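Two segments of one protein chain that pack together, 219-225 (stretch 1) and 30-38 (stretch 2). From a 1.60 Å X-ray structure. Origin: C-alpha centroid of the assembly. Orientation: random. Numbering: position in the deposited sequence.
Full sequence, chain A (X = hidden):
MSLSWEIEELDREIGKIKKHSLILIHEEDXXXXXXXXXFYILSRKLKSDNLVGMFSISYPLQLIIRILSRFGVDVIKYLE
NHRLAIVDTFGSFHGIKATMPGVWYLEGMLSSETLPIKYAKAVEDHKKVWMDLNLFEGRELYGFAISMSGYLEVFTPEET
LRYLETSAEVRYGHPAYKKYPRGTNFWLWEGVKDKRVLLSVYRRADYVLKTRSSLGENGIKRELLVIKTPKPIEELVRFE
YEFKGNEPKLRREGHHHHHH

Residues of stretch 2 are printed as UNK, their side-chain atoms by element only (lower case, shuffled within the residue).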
# COMPACT_ATOMS: atom_id res chain seq x y z
N GLY A 219 -20.93 12.27 18.53
CA GLY A 219 -20.47 11.88 17.20
C GLY A 219 -19.23 11.01 17.24
O GLY A 219 -18.70 10.74 18.31
N ILE A 220 -18.79 10.56 16.08
CA ILE A 220 -17.61 9.70 15.96
C ILE A 220 -16.34 10.54 16.10
O ILE A 220 -16.27 11.66 15.58
CB ILE A 220 -17.64 8.95 14.59
CG1 ILE A 220 -16.44 8.01 14.43
CG2 ILE A 220 -17.70 9.94 13.41
CD1 ILE A 220 -16.56 7.10 13.20
N LYS A 221 -15.37 10.02 16.86
CA LYS A 221 -14.03 10.58 16.96
C LYS A 221 -13.10 9.58 16.26
O LYS A 221 -13.14 8.38 16.56
CB LYS A 221 -13.62 10.75 18.42
CG LYS A 221 -12.23 11.34 18.60
CD LYS A 221 -11.86 11.41 20.07
CE LYS A 221 -10.49 12.07 20.25
NZ LYS A 221 -10.23 12.34 21.71
N ARG A 222 -12.31 10.08 15.31
CA ARG A 222 -11.37 9.22 14.59
C ARG A 222 -9.96 9.55 15.05
O ARG A 222 -9.60 10.72 15.16
CB ARG A 222 -11.53 9.40 13.09
CG ARG A 222 -12.87 8.89 12.54
CD ARG A 222 -12.99 9.14 11.04
NE ARG A 222 -14.15 8.46 10.50
CZ ARG A 222 -15.32 9.05 10.24
NH1 ARG A 222 -15.48 10.36 10.44
NH2 ARG A 222 -16.31 8.32 9.75
N GLU A 223 -9.18 8.50 15.35
CA GLU A 223 -7.82 8.66 15.85
C GLU A 223 -6.79 7.89 15.05
O GLU A 223 -7.04 6.77 14.61
CB GLU A 223 -7.75 8.17 17.29
CG GLU A 223 -8.51 9.04 18.24
CD GLU A 223 -8.34 8.61 19.67
OE1 GLU A 223 -8.92 7.56 20.04
OE2 GLU A 223 -7.61 9.31 20.40
N LEU A 224 -5.62 8.51 14.89
CA LEU A 224 -4.47 7.82 14.29
C LEU A 224 -3.38 7.70 15.33
O LEU A 224 -2.97 8.71 15.92
CB LEU A 224 -3.97 8.59 13.07
CG LEU A 224 -2.84 7.96 12.25
CD1 LEU A 224 -2.93 8.44 10.80
CD2 LEU A 224 -1.47 8.28 12.85
N LEU A 225 -2.93 6.48 15.58
CA LEU A 225 -1.92 6.21 16.59
C LEU A 225 -0.60 5.82 15.94
O LEU A 225 -0.58 4.95 15.07
CB LEU A 225 -2.37 5.06 17.49
CG LEU A 225 -3.41 5.28 18.60
CD1 LEU A 225 -4.70 5.88 18.09
CD2 LEU A 225 -3.68 3.94 19.29
N UNK A 30 -13.63 -0.17 10.17
CA UNK A 30 -13.98 0.45 8.93
C UNK A 30 -14.44 1.90 9.07
O UNK A 30 -14.18 2.70 8.19
c UNK A 30 -15.07 -0.39 8.18
N UNK A 31 -15.10 2.22 10.19
CA UNK A 31 -15.62 3.57 10.39
C UNK A 31 -14.49 4.59 10.49
O UNK A 31 -14.70 5.76 10.22
c UNK A 31 -16.49 3.65 11.66
o UNK A 31 -17.60 2.76 11.54
N UNK A 32 -13.29 4.14 10.83
CA UNK A 32 -12.18 5.10 10.97
C UNK A 32 -11.76 5.74 9.65
O UNK A 32 -11.12 6.80 9.65
o UNK A 32 -10.33 3.53 10.72
c UNK A 32 -10.96 4.43 11.62
N UNK A 33 -12.08 5.08 8.54
CA UNK A 33 -11.69 5.55 7.21
C UNK A 33 -10.17 5.70 7.04
O UNK A 33 -9.71 6.50 6.23
c UNK A 33 -13.90 6.63 6.61
c UNK A 33 -14.48 9.87 4.85
n UNK A 33 -13.97 10.40 3.75
n UNK A 33 -15.30 10.59 5.62
c UNK A 33 -14.65 7.93 6.37
c UNK A 33 -12.42 6.85 6.86
n UNK A 33 -14.16 8.62 5.17
N UNK A 34 -9.38 4.92 7.78
CA UNK A 34 -7.94 4.90 7.56
C UNK A 34 -7.57 4.56 6.13
O UNK A 34 -6.56 5.01 5.60
N UNK A 35 -8.39 3.75 5.49
CA UNK A 35 -8.18 3.41 4.08
C UNK A 35 -8.20 4.66 3.21
O UNK A 35 -7.40 4.81 2.28
c UNK A 35 -11.57 0.89 2.57
n UNK A 35 -12.41 -0.31 2.25
c UNK A 35 -9.25 2.39 3.64
c UNK A 35 -10.19 0.82 1.90
c UNK A 35 -9.31 2.04 2.17
N UNK A 36 -9.10 5.59 3.54
CA UNK A 36 -9.18 6.85 2.79
C UNK A 36 -7.94 7.72 2.98
O UNK A 36 -7.57 8.48 2.08
c UNK A 36 -10.43 7.64 3.18
c UNK A 36 -11.69 7.09 2.56
o UNK A 36 -11.60 6.37 1.52
o UNK A 36 -12.79 7.42 3.09
N UNK A 37 -7.29 7.62 4.15
CA UNK A 37 -6.03 8.35 4.36
C UNK A 37 -4.98 7.79 3.40
O UNK A 37 -4.24 8.55 2.75
c UNK A 37 -6.21 8.84 8.20
c UNK A 37 -5.54 8.28 5.83
c UNK A 37 -6.53 9.00 6.75
c UNK A 37 -4.17 8.90 5.95
N UNK A 38 -4.93 6.46 3.29
CA UNK A 38 -3.97 5.84 2.38
C UNK A 38 -4.25 6.19 0.92
O UNK A 38 -3.30 6.47 0.17
c UNK A 38 -2.56 2.26 2.14
c UNK A 38 -2.71 3.70 1.81
c UNK A 38 -1.40 4.42 2.13
c UNK A 38 -3.90 4.32 2.56
O HOH W 1 -17.96 9.34 7.16

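Position 30 opens a short 3-10 segment and carries a single side-chain carbon; this CB comes no closer to the strand 219-225 than 8.9 Å, to Arg222 NH2. One carbon and nothing further identifies Ala30.

At position 31 a carbon is followed by one oxygen, and the carbon is unbranched. This CB lies 3.8 Å from Ile220 CD1, while the backbone O of the same residue receives the guanidinium of Arg222. A two-atom side chain ending in a hydroxyl is serine, Ser31, with chi1 in the m well.

Position 32 has the same composition, one carbon and one oxygen, but its CA-to-CB bond points away from the strand. What it offers to stretch 1 is backbone: its O lies 3.3 Å from Arg222 CD. The residue is Ser32. Its OG accepts a weak hydrogen bond from the backbone N of position 34, at 3.4 Å.

Position 33 is much longer: three carbons, a nitrogen, then a carbon bearing two more nitrogens. That planar end is a guanidinium, so the residue is Arg33. Its CD sits 3.8 Å from Arg222 NH2, over one face of the Arg222 guanidinium. Phi/psi of 59/28° place its backbone in the left-handed region, at the N-cap position before the helix.

Position 34 has no side-chain atoms and is Gly34, the first helical residue here.

At position 35 four carbons run in a row to a terminal nitrogen, the pattern of Lys35; the chain stays clear of the strand.

Position 36 has two carbons, the second carrying two oxygens: a carboxylate on a short stem, Asp36. Its OD2 lies 2.8 Å from Arg33 NE in a salt bridge that ties the N-cap residue to the helix.

Position 37 shows four carbons forked at the first, with one arm two carbons long. This is Ile37, whose CA-to-CB bond points toward the strand; its CD1 is 4.2 Å from Leu224 CD1.

Position 38 also has four carbons, but the fork comes at the second, giving Leu38, which is out of reach of the strand.

The contact centers on Arg222, whose side chain, with chi2 and chi3 both t, reaches the carbonyl end of the 3-10 segment. Ser31 O lies at the edge of the guanidinium, near its plane, where NE (2.8 Å) and NH2 (3.1 Å) of Arg222 both donate to it. A water bridges the two arginines weakly, 3.2 Å from Arg222 NH2 and 3.3 Å from Arg33 NH1. Ile220 CD1 packs on Ser31 CB beside these bonds; separately, farther along the strand, Leu224 meets Ile37.

Stretch 2, residues 30-38: ASSRGKDIL
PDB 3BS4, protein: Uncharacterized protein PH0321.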